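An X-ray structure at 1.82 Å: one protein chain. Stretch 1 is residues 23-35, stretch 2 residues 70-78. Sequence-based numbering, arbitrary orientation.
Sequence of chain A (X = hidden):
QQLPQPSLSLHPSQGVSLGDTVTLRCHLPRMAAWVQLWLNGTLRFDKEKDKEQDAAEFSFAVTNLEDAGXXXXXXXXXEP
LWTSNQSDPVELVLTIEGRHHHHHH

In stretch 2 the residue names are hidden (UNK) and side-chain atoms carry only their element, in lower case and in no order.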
# COMPACT_ATOMS: atom_id res chain seq x y z
N THR A 23 -19.73 1.59 2.04
CA THR A 23 -19.06 0.32 1.96
C THR A 23 -18.56 0.17 0.54
O THR A 23 -19.35 0.25 -0.44
CB THR A 23 -20.02 -0.86 2.29
OG1 THR A 23 -20.45 -0.77 3.65
CG2 THR A 23 -19.27 -2.18 2.10
N LEU A 24 -17.26 -0.06 0.43
CA LEU A 24 -16.61 -0.36 -0.82
C LEU A 24 -16.27 -1.83 -0.78
O LEU A 24 -15.46 -2.27 0.05
CB LEU A 24 -15.29 0.44 -0.95
CG LEU A 24 -15.34 1.93 -1.31
CD1 LEU A 24 -15.81 2.15 -2.75
CD2 LEU A 24 -16.14 2.77 -0.32
N ARG A 25 -16.89 -2.60 -1.66
CA ARG A 25 -16.75 -4.04 -1.61
C ARG A 25 -15.87 -4.47 -2.79
O ARG A 25 -16.21 -4.21 -3.97
CB ARG A 25 -18.15 -4.69 -1.65
CG ARG A 25 -18.14 -6.18 -1.61
CD ARG A 25 -19.56 -6.73 -1.47
NE ARG A 25 -19.59 -8.17 -1.73
CZ ARG A 25 -19.50 -9.11 -0.79
NH1 ARG A 25 -19.38 -8.79 0.49
NH2 ARG A 25 -19.55 -10.39 -1.16
N CYS A 26 -14.76 -5.13 -2.47
CA CYS A 26 -13.79 -5.51 -3.49
C CYS A 26 -13.96 -6.99 -3.72
O CYS A 26 -13.72 -7.80 -2.80
CB CYS A 26 -12.35 -5.21 -3.06
SG CYS A 26 -11.11 -5.50 -4.37
N HIS A 27 -14.38 -7.33 -4.93
CA HIS A 27 -14.66 -8.73 -5.30
C HIS A 27 -13.47 -9.39 -5.94
O HIS A 27 -12.94 -8.88 -6.92
CB HIS A 27 -15.83 -8.79 -6.28
CG HIS A 27 -17.10 -8.25 -5.73
ND1 HIS A 27 -17.49 -6.94 -5.91
CD2 HIS A 27 -18.08 -8.84 -5.00
CE1 HIS A 27 -18.65 -6.74 -5.31
NE2 HIS A 27 -19.04 -7.88 -4.75
N LEU A 28 -13.06 -10.54 -5.41
CA LEU A 28 -11.94 -11.27 -6.01
C LEU A 28 -12.08 -12.77 -5.79
O LEU A 28 -13.03 -13.20 -5.14
CB LEU A 28 -10.57 -10.70 -5.58
CG LEU A 28 -9.98 -10.22 -4.24
CD1 LEU A 28 -10.97 -9.66 -3.20
CD2 LEU A 28 -8.99 -11.21 -3.59
N PRO A 29 -11.15 -13.57 -6.35
CA PRO A 29 -11.25 -15.03 -6.18
C PRO A 29 -11.08 -15.54 -4.75
O PRO A 29 -10.57 -14.82 -3.87
CB PRO A 29 -10.12 -15.58 -7.07
CG PRO A 29 -9.80 -14.47 -8.03
CD PRO A 29 -10.00 -13.22 -7.20
N ARG A 30 -11.50 -16.79 -4.52
CA ARG A 30 -11.40 -17.42 -3.20
C ARG A 30 -9.98 -17.93 -2.94
O ARG A 30 -9.74 -19.15 -2.81
CB ARG A 30 -12.40 -18.56 -3.07
CG ARG A 30 -13.86 -18.11 -3.02
CD ARG A 30 -14.73 -19.29 -2.67
NE ARG A 30 -16.13 -19.08 -3.01
CZ ARG A 30 -17.07 -18.73 -2.14
NH1 ARG A 30 -16.77 -18.53 -0.86
NH2 ARG A 30 -18.33 -18.58 -2.55
N MET A 31 -9.04 -16.99 -2.90
CA MET A 31 -7.67 -17.23 -2.43
C MET A 31 -7.40 -16.28 -1.27
O MET A 31 -7.99 -15.21 -1.21
CB MET A 31 -6.66 -16.97 -3.55
CG MET A 31 -6.77 -15.57 -4.18
SD MET A 31 -5.62 -15.34 -5.54
CE MET A 31 -6.46 -16.14 -6.91
N ALA A 32 -6.54 -16.67 -0.34
CA ALA A 32 -6.10 -15.75 0.72
C ALA A 32 -5.31 -14.60 0.06
O ALA A 32 -4.49 -14.82 -0.82
CB ALA A 32 -5.24 -16.48 1.77
N ALA A 33 -5.59 -13.37 0.46
CA ALA A 33 -4.94 -12.23 -0.19
C ALA A 33 -5.01 -10.96 0.66
O ALA A 33 -5.90 -10.81 1.50
CB ALA A 33 -5.52 -11.98 -1.57
N TRP A 34 -4.04 -10.09 0.47
CA TRP A 34 -4.06 -8.74 1.05
C TRP A 34 -4.80 -7.86 0.06
O TRP A 34 -4.47 -7.87 -1.11
CB TRP A 34 -2.62 -8.22 1.29
CG TRP A 34 -2.12 -8.66 2.62
CD1 TRP A 34 -1.26 -9.70 2.88
CD2 TRP A 34 -2.49 -8.11 3.89
NE1 TRP A 34 -1.05 -9.80 4.23
CE2 TRP A 34 -1.81 -8.87 4.88
CE3 TRP A 34 -3.29 -7.04 4.29
CZ2 TRP A 34 -1.91 -8.58 6.22
CZ3 TRP A 34 -3.40 -6.76 5.64
CH2 TRP A 34 -2.71 -7.53 6.59
N VAL A 35 -5.82 -7.14 0.53
CA VAL A 35 -6.62 -6.34 -0.40
C VAL A 35 -6.37 -4.87 -0.07
O VAL A 35 -6.32 -4.51 1.10
CB VAL A 35 -8.10 -6.66 -0.27
CG1 VAL A 35 -8.91 -5.94 -1.35
CG2 VAL A 35 -8.32 -8.19 -0.36
N UNK A 70 -11.91 9.15 -6.54
CA UNK A 70 -11.88 7.93 -7.35
C UNK A 70 -11.32 6.76 -6.56
O UNK A 70 -10.13 6.76 -6.20
c UNK A 70 -11.06 8.13 -8.61
o UNK A 70 -11.51 9.30 -9.27
c UNK A 70 -11.22 6.90 -9.55
N UNK A 71 -12.19 5.81 -6.26
CA UNK A 71 -11.81 4.59 -5.53
C UNK A 71 -11.49 3.42 -6.44
O UNK A 71 -12.20 3.17 -7.42
c UNK A 71 -12.18 5.71 -1.05
c UNK A 71 -13.67 6.30 -3.34
c UNK A 71 -12.90 5.12 -3.31
c UNK A 71 -12.15 4.83 -2.17
o UNK A 71 -12.99 7.72 -0.04
c UNK A 71 -12.87 4.19 -4.51
c UNK A 71 -12.97 6.85 -1.11
c UNK A 71 -13.72 7.15 -2.23
N UNK A 72 -10.44 2.68 -6.10
CA UNK A 72 -10.07 1.46 -6.81
C UNK A 72 -9.59 0.44 -5.82
O UNK A 72 -9.17 0.80 -4.71
o UNK A 72 -7.43 3.88 -9.31
c UNK A 72 -8.19 3.04 -9.78
n UNK A 72 -8.01 2.50 -10.98
c UNK A 72 -9.38 2.55 -8.99
c UNK A 72 -8.95 1.75 -7.80
N UNK A 73 -9.60 -0.84 -6.22
CA UNK A 73 -9.00 -1.86 -5.35
C UNK A 73 -8.02 -2.75 -6.13
O UNK A 73 -8.12 -2.84 -7.36
c UNK A 73 -10.06 -2.65 -4.55
s UNK A 73 -11.11 -3.79 -5.51
N UNK A 74 -7.08 -3.33 -5.38
CA UNK A 74 -5.94 -4.09 -5.90
C UNK A 74 -5.76 -5.22 -4.89
O UNK A 74 -6.00 -5.02 -3.69
n UNK A 74 -0.15 -2.25 -4.86
c UNK A 74 -3.45 -3.62 -6.37
c UNK A 74 -2.56 -2.42 -6.41
n UNK A 74 1.04 -2.90 -6.72
c UNK A 74 -4.73 -3.15 -5.83
n UNK A 74 -1.22 -2.71 -6.87
c UNK A 74 -0.12 -2.60 -6.14
N UNK A 75 -5.32 -6.39 -5.32
CA UNK A 75 -4.99 -7.44 -4.34
C UNK A 75 -3.69 -8.13 -4.68
O UNK A 75 -3.24 -8.05 -5.82
c UNK A 75 -6.23 -11.46 -6.46
o UNK A 75 -7.34 -11.79 -8.60
c UNK A 75 -5.94 -10.63 -5.36
c UNK A 75 -6.44 -9.33 -5.30
c UNK A 75 -7.26 -8.88 -6.34
c UNK A 75 -7.55 -9.70 -7.44
c UNK A 75 -7.03 -10.99 -7.50
c UNK A 75 -6.13 -8.44 -4.12
N UNK A 76 -3.08 -8.74 -3.65
CA UNK A 76 -1.72 -9.28 -3.72
C UNK A 76 -1.59 -10.57 -2.92
O UNK A 76 -2.19 -10.73 -1.85
o UNK A 76 0.82 -6.01 -2.17
c UNK A 76 -0.68 -8.28 -3.18
n UNK A 76 1.19 -5.42 -4.31
c UNK A 76 -0.66 -6.92 -3.84
c UNK A 76 0.52 -6.07 -3.37
N UNK A 77 -0.78 -11.47 -3.46
CA UNK A 77 -0.43 -12.70 -2.78
C UNK A 77 1.09 -12.87 -2.83
O UNK A 77 1.75 -12.32 -3.70
c UNK A 77 -1.12 -13.94 -3.42
c UNK A 77 -2.63 -13.84 -3.25
c UNK A 77 -0.74 -14.07 -4.89
N UNK A 78 1.64 -13.65 -1.90
CA UNK A 78 3.10 -13.85 -1.87
C UNK A 78 3.56 -15.24 -2.32
O UNK A 78 4.77 -15.51 -2.36
o UNK A 78 3.02 -14.30 0.50
c UNK A 78 3.67 -13.53 -0.48

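Position 70 has three side-chain atoms: a carbon that carries one oxygen and one further carbon. They reach nothing on stretch 1. A branch of this kind at the first carbon is threonine. Thr70 is out of reach of stretch 1, and its hydroxyl is hydrogen-bonded elsewhere in the structure.

Position 71 has one carbon, then a six-carbon ring bearing an oxygen. Its CB lies 4.0 Å from CD1 of Leu24, an apolar contact. A hydroxylated six-membered ring means tyrosine. Tyr71 is buried, and its CA-to-CB bond points toward stretch 1, with chi1 in the m well.

Position 72 has three carbons in a row, the third carrying one oxygen and one nitrogen. The CA-to-CB bond points away from stretch 1, and nothing there is touched. The atoms fit glutamine; with the same end group, asparagine would be one carbon shorter. Gln72 is partly exposed.

Position 73 has one carbon and one sulfur. The sulfur is 2.1 Å from SG of Cys26, which is a covalent bond length. The residue is cysteine. The disulfide between Cys26 and Cys73 has a chi3 of 81°, near the relaxed value of about 90°. Both CA-to-CB bonds point toward the other stretch, and the CA atoms of Cys26 and Cys73 are 6.3 Å apart.

Position 74 has three carbons, a nitrogen, then a carbon carrying two more nitrogens. The side chain touches nothing on stretch 1. This guanidinium group identifies arginine. The CA-to-CB bond of Arg74 points sideways, and the end of the side chain leads away from stretch 1. Its extended chain has chi1, chi2 and chi3 all t. Its backbone O lies 3.6 Å from CA of Val35.

Position 75 again has one carbon and a six-carbon ring with an oxygen. Its ring meets Leu28, Pro29, Met31 and Ala33. It is a second tyrosine. CD2 of Leu28 sits over one face of the Tyr75 ring, 3.8 Å from the centroid, a CH-pi contact. SD of Met31 lies at the edge, 4.0 Å from CE2 of Tyr75. CD of Pro29 is 3.3 Å from OH of Tyr75.

Position 76 has three carbons, the third carrying one oxygen and one nitrogen. Its closest contacts with stretch 1 are made by the backbone. This is glutamine. Gln76 pairs with Trp34: N of Trp34 donates to O of Gln76 at 3.0 Å, and N of Gln76 donates to O of Trp34 at 3.0 Å.

Position 77 has three carbons, one carrying the other two. One of the outer carbons is 3.8 Å from CB of Ala33 and 3.2 Å from O of Ala32. This is valine.

Position 78 has one carbon and one oxygen, and touches nothing on stretch 1. It is serine.

The contact combines three elements. The disulfide ties strand 23-27 to stretch 2. The antiparallel pairing of Trp34 with Gln76 joins strand 33-35 to it. Between them in sequence, the loop packs on Tyr75, which has the largest covered area in either stretch. In all, 592 Å² is buried, both sides summed.

Stretch 2 (70-78) TYQCRYQVS
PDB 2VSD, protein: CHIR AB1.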